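Local structure of CDA peptide synthetase I (5DU9) at residues L103-S109 and H140-G146; W121-R126 and H150-L154; R214-T218 and L350-L354. The protein is a condensation-domain fragment of a multidomain peptide synthetase, related in fold to the CoA-dependent acyltransferases. The protein carries 1 engineered substitution. One frame throughout, in Å; residues are numbered along the deposited sequence.

Contact 1 (L103-S109 and H140-G146)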
# COMPACT_ATOMS: atom_id res chain seq x y z
N LEU A 103 18.51 -0.41 14.19
CA LEU A 103 18.18 0.89 13.63
C LEU A 103 19.46 1.57 13.19
O LEU A 103 20.28 1.99 14.02
CB LEU A 103 17.43 1.76 14.64
CG LEU A 103 17.12 3.17 14.15
CD1 LEU A 103 16.18 3.13 12.95
CD2 LEU A 103 16.53 4.01 15.26
N ARG A 104 19.65 1.66 11.88
CA ARG A 104 20.81 2.35 11.35
C ARG A 104 20.66 3.85 11.54
O ARG A 104 19.55 4.38 11.48
CB ARG A 104 21.01 2.03 9.86
CG ARG A 104 21.22 0.56 9.54
CD ARG A 104 21.53 0.39 8.06
NE ARG A 104 21.57 -1.01 7.65
CZ ARG A 104 22.67 -1.77 7.65
NH1 ARG A 104 23.83 -1.28 8.06
NH2 ARG A 104 22.60 -3.03 7.26
N HIS A 105 21.77 4.52 11.80
CA HIS A 105 21.81 5.98 11.75
C HIS A 105 22.75 6.43 10.65
O HIS A 105 23.96 6.19 10.72
CB HIS A 105 22.26 6.58 13.08
CG HIS A 105 22.24 8.08 13.08
ND1 HIS A 105 23.09 8.84 13.85
CD2 HIS A 105 21.46 8.95 12.40
CE1 HIS A 105 22.84 10.12 13.65
NE2 HIS A 105 21.86 10.22 12.77
N ILE A 106 22.18 7.07 9.64
CA ILE A 106 22.94 7.58 8.52
C ILE A 106 22.88 9.10 8.54
O ILE A 106 21.85 9.69 8.24
CB ILE A 106 22.40 7.03 7.19
CG1 ILE A 106 22.52 5.50 7.20
CG2 ILE A 106 23.17 7.62 6.01
CD1 ILE A 106 21.90 4.82 6.01
N ASP A 107 24.00 9.72 8.91
CA ASP A 107 24.08 11.16 9.03
C ASP A 107 24.45 11.78 7.68
O ASP A 107 25.61 11.77 7.28
CB ASP A 107 25.10 11.55 10.10
CG ASP A 107 25.09 13.04 10.41
OD1 ASP A 107 24.43 13.81 9.68
OD2 ASP A 107 25.76 13.45 11.39
N LEU A 108 23.45 12.33 7.00
CA LEU A 108 23.67 13.01 5.73
C LEU A 108 23.67 14.52 5.92
O LEU A 108 23.62 15.28 4.95
CB LEU A 108 22.60 12.59 4.72
CG LEU A 108 22.57 11.09 4.40
CD1 LEU A 108 21.36 10.73 3.54
CD2 LEU A 108 23.86 10.65 3.72
N SER A 109 23.74 14.96 7.17
CA SER A 109 23.86 16.38 7.47
C SER A 109 25.26 16.84 7.09
O SER A 109 26.23 16.58 7.81
CB SER A 109 23.59 16.67 8.94
OG SER A 109 24.74 16.39 9.73
N HIS A 140 15.50 -1.03 8.89
CA HIS A 140 15.19 0.25 9.51
C HIS A 140 16.38 1.18 9.47
O HIS A 140 17.50 0.80 9.83
CB HIS A 140 14.75 0.04 10.96
CG HIS A 140 13.59 -0.89 11.11
ND1 HIS A 140 12.32 -0.47 11.44
CD2 HIS A 140 13.51 -2.24 10.98
CE1 HIS A 140 11.51 -1.51 11.50
NE2 HIS A 140 12.21 -2.60 11.23
N ALA A 141 16.14 2.42 9.04
CA ALA A 141 17.19 3.43 9.03
C ALA A 141 16.65 4.80 9.40
O ALA A 141 15.58 5.20 8.93
CB ALA A 141 17.87 3.48 7.68
N LEU A 142 17.39 5.50 10.25
CA LEU A 142 17.12 6.89 10.56
C LEU A 142 18.15 7.75 9.85
O LEU A 142 19.35 7.60 10.08
CB LEU A 142 17.17 7.14 12.07
CG LEU A 142 16.94 8.59 12.52
CD1 LEU A 142 15.50 9.00 12.28
CD2 LEU A 142 17.33 8.77 13.98
N PHE A 143 17.68 8.62 8.96
CA PHE A 143 18.56 9.56 8.28
C PHE A 143 18.51 10.92 8.97
O PHE A 143 17.43 11.39 9.32
CB PHE A 143 18.17 9.72 6.81
CG PHE A 143 18.29 8.46 6.01
CD1 PHE A 143 19.46 8.15 5.35
CD2 PHE A 143 17.22 7.58 5.90
CE1 PHE A 143 19.57 7.00 4.60
CE2 PHE A 143 17.32 6.42 5.15
CZ PHE A 143 18.50 6.13 4.50
N THR A 144 19.67 11.53 9.16
CA THR A 144 19.76 12.93 9.53
C THR A 144 20.01 13.72 8.25
O THR A 144 20.95 13.43 7.51
CB THR A 144 20.88 13.20 10.55
OG1 THR A 144 20.66 12.41 11.73
CG2 THR A 144 20.93 14.67 10.94
N LEU A 145 19.17 14.72 7.99
CA LEU A 145 19.20 15.43 6.70
C LEU A 145 19.73 16.86 6.77
O LEU A 145 19.86 17.52 5.74
CB LEU A 145 17.81 15.47 6.10
CG LEU A 145 17.14 14.12 5.84
CD1 LEU A 145 15.79 14.34 5.17
CD2 LEU A 145 18.02 13.22 4.99
N GLY A 146 20.03 17.34 7.97
CA GLY A 146 20.43 18.73 8.13
C GLY A 146 19.22 19.62 8.33
O GLY A 146 18.11 19.26 7.94
O HOH W 1 18.63 -0.89 7.78

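Contact 2 (W121-R126 and H150-L154)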
# COMPACT_ATOMS: atom_id res chain seq x y z
N TRP A 121 19.78 5.38 -1.01
CA TRP A 121 20.02 4.36 0.01
C TRP A 121 18.82 3.43 0.14
O TRP A 121 18.97 2.21 0.22
CB TRP A 121 20.33 5.01 1.36
CG TRP A 121 20.96 4.06 2.34
CD1 TRP A 121 22.29 3.96 2.63
CD2 TRP A 121 20.30 3.08 3.14
NE1 TRP A 121 22.49 2.97 3.57
CE2 TRP A 121 21.29 2.42 3.90
CE3 TRP A 121 18.96 2.69 3.30
CZ2 TRP A 121 20.98 1.40 4.79
CZ3 TRP A 121 18.67 1.68 4.19
CH2 TRP A 121 19.67 1.04 4.92
N MET A 122 17.63 4.01 0.17
CA MET A 122 16.40 3.24 0.32
C MET A 122 16.17 2.35 -0.91
O MET A 122 15.75 1.21 -0.78
CB MET A 122 15.21 4.16 0.54
CG MET A 122 15.24 4.89 1.88
SD MET A 122 13.78 5.89 2.22
CE MET A 122 14.00 7.23 1.06
N ASP A 123 16.46 2.88 -2.09
CA ASP A 123 16.30 2.12 -3.33
C ASP A 123 17.23 0.90 -3.35
O ASP A 123 16.83 -0.18 -3.77
CB ASP A 123 16.58 3.00 -4.54
CG ASP A 123 15.51 4.04 -4.78
OD1 ASP A 123 14.38 3.86 -4.27
OD2 ASP A 123 15.79 5.04 -5.47
N ARG A 124 18.45 1.09 -2.88
CA ARG A 124 19.41 -0.00 -2.84
C ARG A 124 19.03 -1.03 -1.77
O ARG A 124 19.24 -2.23 -1.95
CB ARG A 124 20.82 0.54 -2.60
CG ARG A 124 21.34 1.36 -3.78
CD ARG A 124 22.62 2.11 -3.44
NE ARG A 124 23.76 1.21 -3.30
CZ ARG A 124 24.52 0.80 -4.31
NH1 ARG A 124 24.26 1.18 -5.56
NH2 ARG A 124 25.54 -0.02 -4.08
N ASP A 125 18.46 -0.56 -0.67
CA ASP A 125 17.99 -1.48 0.36
C ASP A 125 16.83 -2.31 -0.16
O ASP A 125 16.79 -3.53 0.04
CB ASP A 125 17.57 -0.72 1.62
CG ASP A 125 17.15 -1.66 2.74
OD1 ASP A 125 18.03 -2.11 3.50
OD2 ASP A 125 15.94 -1.96 2.84
N ARG A 126 15.90 -1.65 -0.84
CA ARG A 126 14.70 -2.30 -1.36
C ARG A 126 15.06 -3.37 -2.39
O ARG A 126 14.28 -4.29 -2.63
CB ARG A 126 13.77 -1.25 -1.98
CG ARG A 126 12.80 -1.77 -3.03
CD ARG A 126 11.71 -0.73 -3.35
NE ARG A 126 12.15 0.32 -4.26
CZ ARG A 126 11.72 0.50 -5.51
NH1 ARG A 126 10.81 -0.31 -6.05
NH2 ARG A 126 12.20 1.50 -6.24
N HIS A 150 14.76 14.90 9.80
CA HIS A 150 15.09 13.49 9.76
C HIS A 150 14.20 12.73 8.79
O HIS A 150 13.17 13.23 8.34
CB HIS A 150 14.97 12.87 11.15
CG HIS A 150 16.14 13.16 12.04
ND1 HIS A 150 16.36 14.40 12.61
CD2 HIS A 150 17.16 12.37 12.46
CE1 HIS A 150 17.46 14.36 13.33
NE2 HIS A 150 17.96 13.14 13.27
N LEU A 151 14.61 11.51 8.48
CA LEU A 151 13.81 10.61 7.67
C LEU A 151 13.94 9.22 8.26
O LEU A 151 15.05 8.72 8.45
CB LEU A 151 14.27 10.63 6.21
CG LEU A 151 13.40 9.89 5.18
CD1 LEU A 151 13.56 10.54 3.82
CD2 LEU A 151 13.77 8.42 5.11
N TYR A 152 12.80 8.60 8.59
CA TYR A 152 12.79 7.23 9.08
C TYR A 152 12.32 6.31 7.97
O TYR A 152 11.19 6.44 7.50
CB TYR A 152 11.88 7.07 10.30
CG TYR A 152 12.01 5.72 10.96
CD1 TYR A 152 11.45 4.58 10.39
CD2 TYR A 152 12.71 5.58 12.15
CE1 TYR A 152 11.59 3.34 10.98
CE2 TYR A 152 12.84 4.34 12.75
CZ TYR A 152 12.28 3.23 12.17
OH TYR A 152 12.42 2.00 12.76
N TYR A 153 13.18 5.38 7.56
CA TYR A 153 12.85 4.41 6.52
C TYR A 153 12.45 3.07 7.10
O TYR A 153 13.17 2.49 7.91
CB TYR A 153 14.04 4.23 5.58
CG TYR A 153 13.96 3.00 4.68
CD1 TYR A 153 13.05 2.93 3.64
CD2 TYR A 153 14.83 1.93 4.86
CE1 TYR A 153 12.99 1.81 2.81
CE2 TYR A 153 14.78 0.82 4.04
CZ TYR A 153 13.86 0.77 3.01
OH TYR A 153 13.82 -0.35 2.20
N LEU A 154 11.29 2.60 6.67
CA LEU A 154 10.79 1.27 7.02
C LEU A 154 10.74 0.42 5.76
O LEU A 154 9.86 0.60 4.91
CB LEU A 154 9.41 1.36 7.66
CG LEU A 154 8.69 0.03 7.90
CD1 LEU A 154 9.45 -0.84 8.89
CD2 LEU A 154 7.27 0.27 8.39

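Contact 3 (R214-T218 and L350-L354)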
# COMPACT_ATOMS: atom_id res chain seq x y z
N ARG A 214 -17.91 -16.10 -4.87
CA ARG A 214 -17.31 -16.72 -6.04
C ARG A 214 -18.20 -16.51 -7.27
O ARG A 214 -17.73 -16.14 -8.34
CB ARG A 214 -17.08 -18.21 -5.80
CG ARG A 214 -16.33 -18.92 -6.92
CD ARG A 214 -16.28 -20.42 -6.66
NE ARG A 214 -15.76 -21.17 -7.80
CZ ARG A 214 -15.83 -22.49 -7.92
NH1 ARG A 214 -16.40 -23.22 -6.97
NH2 ARG A 214 -15.34 -23.09 -9.00
N ALA A 215 -19.49 -16.75 -7.09
CA ALA A 215 -20.46 -16.60 -8.17
C ALA A 215 -20.55 -15.15 -8.63
O ALA A 215 -20.63 -14.87 -9.83
CB ALA A 215 -21.82 -17.10 -7.73
N TYR A 216 -20.55 -14.23 -7.67
CA TYR A 216 -20.62 -12.80 -7.99
C TYR A 216 -19.47 -12.38 -8.88
O TYR A 216 -19.67 -11.75 -9.92
CB TYR A 216 -20.62 -11.95 -6.72
CG TYR A 216 -20.46 -10.47 -7.00
CD1 TYR A 216 -21.54 -9.71 -7.41
CD2 TYR A 216 -19.23 -9.84 -6.85
CE1 TYR A 216 -21.41 -8.36 -7.67
CE2 TYR A 216 -19.08 -8.48 -7.11
CZ TYR A 216 -20.17 -7.75 -7.52
OH TYR A 216 -20.03 -6.41 -7.77
N TRP A 217 -18.25 -12.73 -8.47
CA TRP A 217 -17.06 -12.25 -9.16
C TRP A 217 -16.86 -12.92 -10.51
O TRP A 217 -16.50 -12.26 -11.48
CB TRP A 217 -15.83 -12.45 -8.28
CG TRP A 217 -15.74 -11.42 -7.20
CD1 TRP A 217 -15.89 -11.62 -5.86
CD2 TRP A 217 -15.52 -10.02 -7.38
NE1 TRP A 217 -15.76 -10.42 -5.19
CE2 TRP A 217 -15.53 -9.43 -6.11
CE3 TRP A 217 -15.31 -9.21 -8.50
CZ2 TRP A 217 -15.34 -8.07 -5.91
CZ3 TRP A 217 -15.11 -7.85 -8.30
CH2 TRP A 217 -15.13 -7.30 -7.03
N THR A 218 -17.10 -14.22 -10.58
CA THR A 218 -16.94 -14.92 -11.85
C THR A 218 -17.99 -14.44 -12.85
O THR A 218 -17.71 -14.30 -14.04
CB THR A 218 -17.05 -16.45 -11.69
OG1 THR A 218 -18.26 -16.79 -11.02
CG2 THR A 218 -15.86 -16.97 -10.90
N LEU A 350 -9.80 -15.25 -7.79
CA LEU A 350 -10.58 -14.92 -8.97
C LEU A 350 -9.74 -15.12 -10.22
O LEU A 350 -10.19 -15.72 -11.20
CB LEU A 350 -11.10 -13.48 -8.90
CG LEU A 350 -11.84 -12.95 -10.14
CD1 LEU A 350 -13.05 -13.83 -10.47
CD2 LEU A 350 -12.27 -11.51 -9.92
N ASP A 351 -8.50 -14.63 -10.18
CA ASP A 351 -7.59 -14.78 -11.31
C ASP A 351 -7.32 -16.24 -11.64
O ASP A 351 -7.27 -16.61 -12.81
CB ASP A 351 -6.26 -14.07 -11.02
CG ASP A 351 -6.38 -12.57 -11.08
OD1 ASP A 351 -7.40 -12.05 -11.58
OD2 ASP A 351 -5.43 -11.89 -10.62
N ARG A 352 -7.17 -17.07 -10.61
CA ARG A 352 -6.88 -18.49 -10.82
C ARG A 352 -8.05 -19.19 -11.50
O ARG A 352 -7.85 -20.11 -12.30
CB ARG A 352 -6.56 -19.17 -9.49
N GLU A 353 -9.27 -18.76 -11.20
CA GLU A 353 -10.46 -19.38 -11.77
C GLU A 353 -10.70 -18.94 -13.20
O GLU A 353 -11.07 -19.74 -14.06
CB GLU A 353 -11.70 -19.07 -10.92
CG GLU A 353 -12.97 -19.72 -11.48
CD GLU A 353 -13.90 -20.27 -10.41
OE1 GLU A 353 -13.48 -20.46 -9.25
OE2 GLU A 353 -15.08 -20.51 -10.74
N LEU A 354 -10.50 -17.65 -13.47
CA LEU A 354 -10.67 -17.13 -14.82
C LEU A 354 -9.54 -17.62 -15.72
O LEU A 354 -9.75 -17.90 -16.90
CB LEU A 354 -10.71 -15.60 -14.82
CG LEU A 354 -11.85 -14.94 -14.04
CD1 LEU A 354 -11.69 -13.43 -14.06
CD2 LEU A 354 -13.20 -15.33 -14.62

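Contact 1 (L103-S109 and H140-G146)
H105 and T144 form a side-chain hydrogen bond across two parallel strands, although they are not bridge partners: H105 faces L142, and its ring reaches past L142 to T144, the partner of D107 and next residue on the same face of the strand. NE2 of H105 lies 2.7 Å from OG1 of T144 at an angle of 173°, and either could be the donor. With CG anti to the backbone N (chi1 -177°), the ring leans along the sheet and meets both OG1 of T144 and the carbonyl O of L142 in its own plane. H46, from helix 46-58, stacks on this ring. The backbone ladder alternates as in a regular parallel pair: R104 N donates to H140 O, R104 O accepts from L142 N at 2.7 Å, I106 N donates to L142 O, and I106 O accepts from T144 N. The strands are the two ends of a beta-alpha-beta unit, in which helix 114-126 makes the crossover and 103-107 is the outermost strand of its sheet within the chain. On the helix-facing side, the I106 chain runs alongside the F143 ring; CD1 of I106 comes within 3.5 Å of F143 CE1, and L108 CD1 reaches F143 CD1 at 3.7 Å. W121 of the crossover helix meets the F143 ring edge-to-face and also touches I106. Past the last bridge, L108 N still bonds to T144 O at 2.8 Å, in the carbonyl plane but bent at the hydrogen to 137°. D107 to S109 make an Asx turn here: D107 OD1 accepts from S109 N at 2.8 Å and, through its syn lone pair, from S109 OG at 2.6 Å. At the other end a water bridges R104 NE and H140 O.

Contact 2 (W121-R126 and H150-L154)
The Y153 ring has M122 over one face and D125 at its edge, while W121 brings the rim of its indole against the same ring. CG of M122 stands 3.8 Å from the Y153 centroid, 28° off the normal, which makes it a CH-pi contact. The sulfur lies outside the rim, with SD 3.4 Å from Y153 CD1, an oblique Met-aromatic approach. The M122 and Y153 chains run antiparallel past one another, and the bend at chi3 turns CE away after SD has also met L151 CD2 at 3.8 Å. CZ3 of W121 is 3.9 Å from Y153 CD2. These contacts pack helix 114-126, the crossover of a beta-alpha-beta unit, against strand 149-157, which lies beyond that unit's second strand in the sheet. At the far end of the tyrosine, OH donates to D125 OD2 at 2.7 Å. The acceptor is met on its anti side, 25° out of the carboxylate plane, with carboxylate and ring planes 82° apart. D125 also pairs with R33 through OD2 and accepts from S139 through OD1, so three residues fix the carboxylate's orientation.

Contact 3 (R214-T218 and L350-L354)
R214 NE to E353 OE1, at 2.8 Å, is the shortest polar bond between the two helices and uses the syn lone pair of that oxygen. It belongs to a salt bridge in which R214 grips the carboxylate side-on with two nitrogens, NH2 approaching OE2 of E353 at 3.1 Å from above the carboxylate plane. The guanidinium and carboxylate planes stand 78° apart, so the pairing departs from the flat, coplanar fork. The bonds are correspondingly bent, with an angle at hydrogen of 136° for NE to OE1, and the crossed pairs NE to OE2 and NH2 to OE1 are weak. An extended chain from CG to NE carries the guanidinium across to the second helix, where it meets the E353 side chain nearly perpendicularly. Next to the charged pair, CG2 of T218 lies 3.6 Å from E353 OE2. Its OG1 turns back along its own helix and donates to R214 O at 2.8 Å; T218 N reaches the same carbonyl from the opposite face of its plane, so two donors hold this oxygen. The segments of helices 208-220 and 347-354 cross at -64° with their axes 10.7 Å apart, a helix-helix packing in which the salt bridge, at the more exposed side, lies next to buried W217 and L350. There L350 points toward the other helix and places CD1 3.8 Å from W217 CB, while its CD2 comes obliquely to the indole. The ring nitrogen of W217 bonds to H342 O, and P314 of strand 311-318 touches both W217 and L350, so these two side chains also join the helix pair to a neighbouring strand.

Overall arrangement
Of the elements in these contacts, strand 103-107 comes first, then helix 114-126, then strands 138-146 and 149-157. Contact 1 closes the loop from the first strand to 140-146, and contact 2 opens inside that loop at 121-126 but closes beyond it at 150-154, so the two cross. Their centres are 9 Å apart and they share a sheet: F143 N meets L151 O and A141 O meets Y153 N between adjacent strands. Contact 3 follows in series, spanning 131 intervening residues to bring helix 208-220 against helix 347-354. It lies on the opposite side of the chain's centre, about 38 Å between centres from contact 2 and 46 Å from contact 1.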